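Local atomic coordinates of ABC transporter substrate binding protein (Ribose) (Agrobacterium vitis, PDB entry 5DKV), a protein that binds the sugar alpha-D-tagatopyranose and probably serves as the solute-binding component of a bacterial ABC sugar transporter. Residues F28-P34 with P85-A91. Residues are numbered along the deposited sequence; the frame is centred on the assembly and turned at random.
Sequences FRIALIP and PDAILIA
Asp86 OD2 accepts the backbone N-H of Arg29 at 2.7 Å (OD2 to N) in a nearly straight bond, using the lone pair turned away from its other oxygen. The Asp86 backbone N gives a more bent bond of 2.8 Å to Arg29 O, so one aspartate holds both the N-H and the C=O of Arg29 where the two strands begin. The carboxylate also meets the edge of the Phe28 ring, Asp86 OD2 lying 3.8 Å from Phe28 CD1, with the two planes 82° apart. The Arg29 guanidinium passes obliquely by Pro85 CA, and its NH1 and NH2 are hydrogen-bonded to the carbonyls of Lys84 and Lys83.

Strands 29-33 and 87-90 then run parallel, the ladder continuing from Ala31 N to Ala87 O, Leu89 N to Ala31 O (2.8 Å), Ile33 N to Leu89 O and Ala91 N to Ile33 O (3.0 Å). On one face, Leu89 CG packs on Ile30 CG2 at 4.0 Å, while its CB meets Leu32 CD1. On the other, Ile33 and Ile90 run alongside each other; with chi1 at 178° the Ile90 CG1 branch swings away from its own backbone N and lies 3.9 Å from Ile33 CB. Ala31 CB sits against Pro85 CB and Ile88 CG1.

The pair belongs to the parallel sheet of one lobe of a periplasmic binding protein. From 29-33 the chain runs through helix 40-56 to strand 59-62, which borders 29-33 on its other side, then through helix 70-81 to 87-90: two beta-alpha-beta units with helices on opposite faces. The C-terminal ends lead to the sugar site, where Tyr42 of helix 40-56, a pocket residue, touches Pro34 and Ala91. Val284 of helix 276-291 covers Ile30 and Leu89; Leu77 and Val80 of helix 70-81 cover Ile33.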
# COMPACT_ATOMS: atom_id res chain seq x y z
N PHE A 28 1.08 14.36 -23.24
CA PHE A 28 0.09 13.34 -22.97
C PHE A 28 -0.78 13.69 -21.78
O PHE A 28 -0.38 14.47 -20.91
CB PHE A 28 0.78 12.01 -22.74
CG PHE A 28 1.44 11.45 -23.98
CD1 PHE A 28 0.69 10.93 -25.01
CD2 PHE A 28 2.82 11.43 -24.10
CE1 PHE A 28 1.29 10.40 -26.14
CE2 PHE A 28 3.43 10.92 -25.22
CZ PHE A 28 2.67 10.40 -26.25
N ARG A 29 -1.97 13.10 -21.75
CA ARG A 29 -2.85 13.16 -20.59
C ARG A 29 -2.93 11.76 -19.98
O ARG A 29 -3.45 10.84 -20.58
CB ARG A 29 -4.23 13.67 -20.99
CG ARG A 29 -4.17 15.12 -21.44
CD ARG A 29 -5.36 15.51 -22.29
NE ARG A 29 -6.62 15.41 -21.55
CZ ARG A 29 -7.55 14.47 -21.75
NH1 ARG A 29 -7.38 13.53 -22.67
NH2 ARG A 29 -8.67 14.49 -21.03
N ILE A 30 -2.35 11.62 -18.79
CA ILE A 30 -2.25 10.33 -18.12
C ILE A 30 -3.10 10.36 -16.86
O ILE A 30 -2.93 11.23 -16.00
CB ILE A 30 -0.77 10.00 -17.77
CG1 ILE A 30 0.06 9.91 -19.04
CG2 ILE A 30 -0.67 8.70 -16.94
CD1 ILE A 30 1.58 9.93 -18.80
N ALA A 31 -4.04 9.43 -16.75
CA ALA A 31 -4.94 9.39 -15.61
C ALA A 31 -4.34 8.59 -14.46
O ALA A 31 -3.61 7.63 -14.69
CB ALA A 31 -6.24 8.80 -16.00
N LEU A 32 -4.64 9.02 -13.24
CA LEU A 32 -4.24 8.29 -12.03
C LEU A 32 -5.47 8.15 -11.15
O LEU A 32 -6.05 9.14 -10.74
CB LEU A 32 -3.10 8.99 -11.30
CG LEU A 32 -2.73 8.39 -9.94
CD1 LEU A 32 -2.32 6.90 -10.03
CD2 LEU A 32 -1.58 9.24 -9.33
N ILE A 33 -5.85 6.90 -10.90
CA ILE A 33 -6.99 6.55 -10.09
C ILE A 33 -6.49 5.80 -8.84
O ILE A 33 -6.08 4.65 -8.91
CB ILE A 33 -8.00 5.68 -10.87
CG1 ILE A 33 -8.49 6.42 -12.12
CG2 ILE A 33 -9.18 5.31 -9.94
CD1 ILE A 33 -9.37 5.60 -13.06
N PRO A 34 -6.48 6.47 -7.68
CA PRO A 34 -5.95 5.84 -6.46
C PRO A 34 -6.95 4.84 -5.89
O PRO A 34 -8.10 4.77 -6.34
CB PRO A 34 -5.78 7.02 -5.51
CG PRO A 34 -6.94 7.90 -5.88
CD PRO A 34 -7.04 7.81 -7.40
N PRO A 85 -8.41 9.65 -21.74
CA PRO A 85 -7.00 9.85 -21.42
C PRO A 85 -6.13 9.02 -22.34
O PRO A 85 -6.61 8.04 -22.90
CB PRO A 85 -6.91 9.38 -19.98
CG PRO A 85 -7.89 8.29 -19.90
CD PRO A 85 -9.05 8.77 -20.75
N ASP A 86 -4.87 9.42 -22.48
CA ASP A 86 -3.93 8.65 -23.32
C ASP A 86 -3.50 7.33 -22.67
O ASP A 86 -3.17 6.35 -23.37
CB ASP A 86 -2.70 9.53 -23.64
CG ASP A 86 -3.07 10.74 -24.48
OD1 ASP A 86 -3.65 10.55 -25.57
OD2 ASP A 86 -2.82 11.89 -24.03
N ALA A 87 -3.48 7.33 -21.34
CA ALA A 87 -3.20 6.12 -20.56
C ALA A 87 -3.83 6.21 -19.19
O ALA A 87 -4.16 7.32 -18.74
CB ALA A 87 -1.68 5.90 -20.46
N ILE A 88 -4.03 5.05 -18.54
CA ILE A 88 -4.57 5.00 -17.17
C ILE A 88 -3.63 4.27 -16.24
O ILE A 88 -3.20 3.15 -16.53
CB ILE A 88 -5.96 4.29 -17.12
CG1 ILE A 88 -6.98 5.10 -17.91
CG2 ILE A 88 -6.43 4.06 -15.67
CD1 ILE A 88 -8.25 4.31 -18.29
N LEU A 89 -3.28 4.93 -15.14
CA LEU A 89 -2.69 4.29 -13.99
C LEU A 89 -3.79 4.09 -12.95
O LEU A 89 -4.52 5.03 -12.63
CB LEU A 89 -1.59 5.16 -13.40
CG LEU A 89 -0.52 5.70 -14.36
CD1 LEU A 89 0.50 6.53 -13.61
CD2 LEU A 89 0.20 4.60 -15.07
N ILE A 90 -3.94 2.88 -12.42
CA ILE A 90 -4.98 2.65 -11.43
C ILE A 90 -4.52 1.66 -10.36
O ILE A 90 -3.79 0.70 -10.62
CB ILE A 90 -6.27 2.14 -12.11
CG1 ILE A 90 -7.35 1.84 -11.06
CG2 ILE A 90 -5.97 0.89 -12.89
CD1 ILE A 90 -8.74 1.67 -11.67
N ALA A 91 -4.95 1.92 -9.14
CA ALA A 91 -4.81 0.97 -8.06
C ALA A 91 -6.17 0.27 -7.85
O ALA A 91 -7.05 0.79 -7.14
CB ALA A 91 -4.35 1.66 -6.78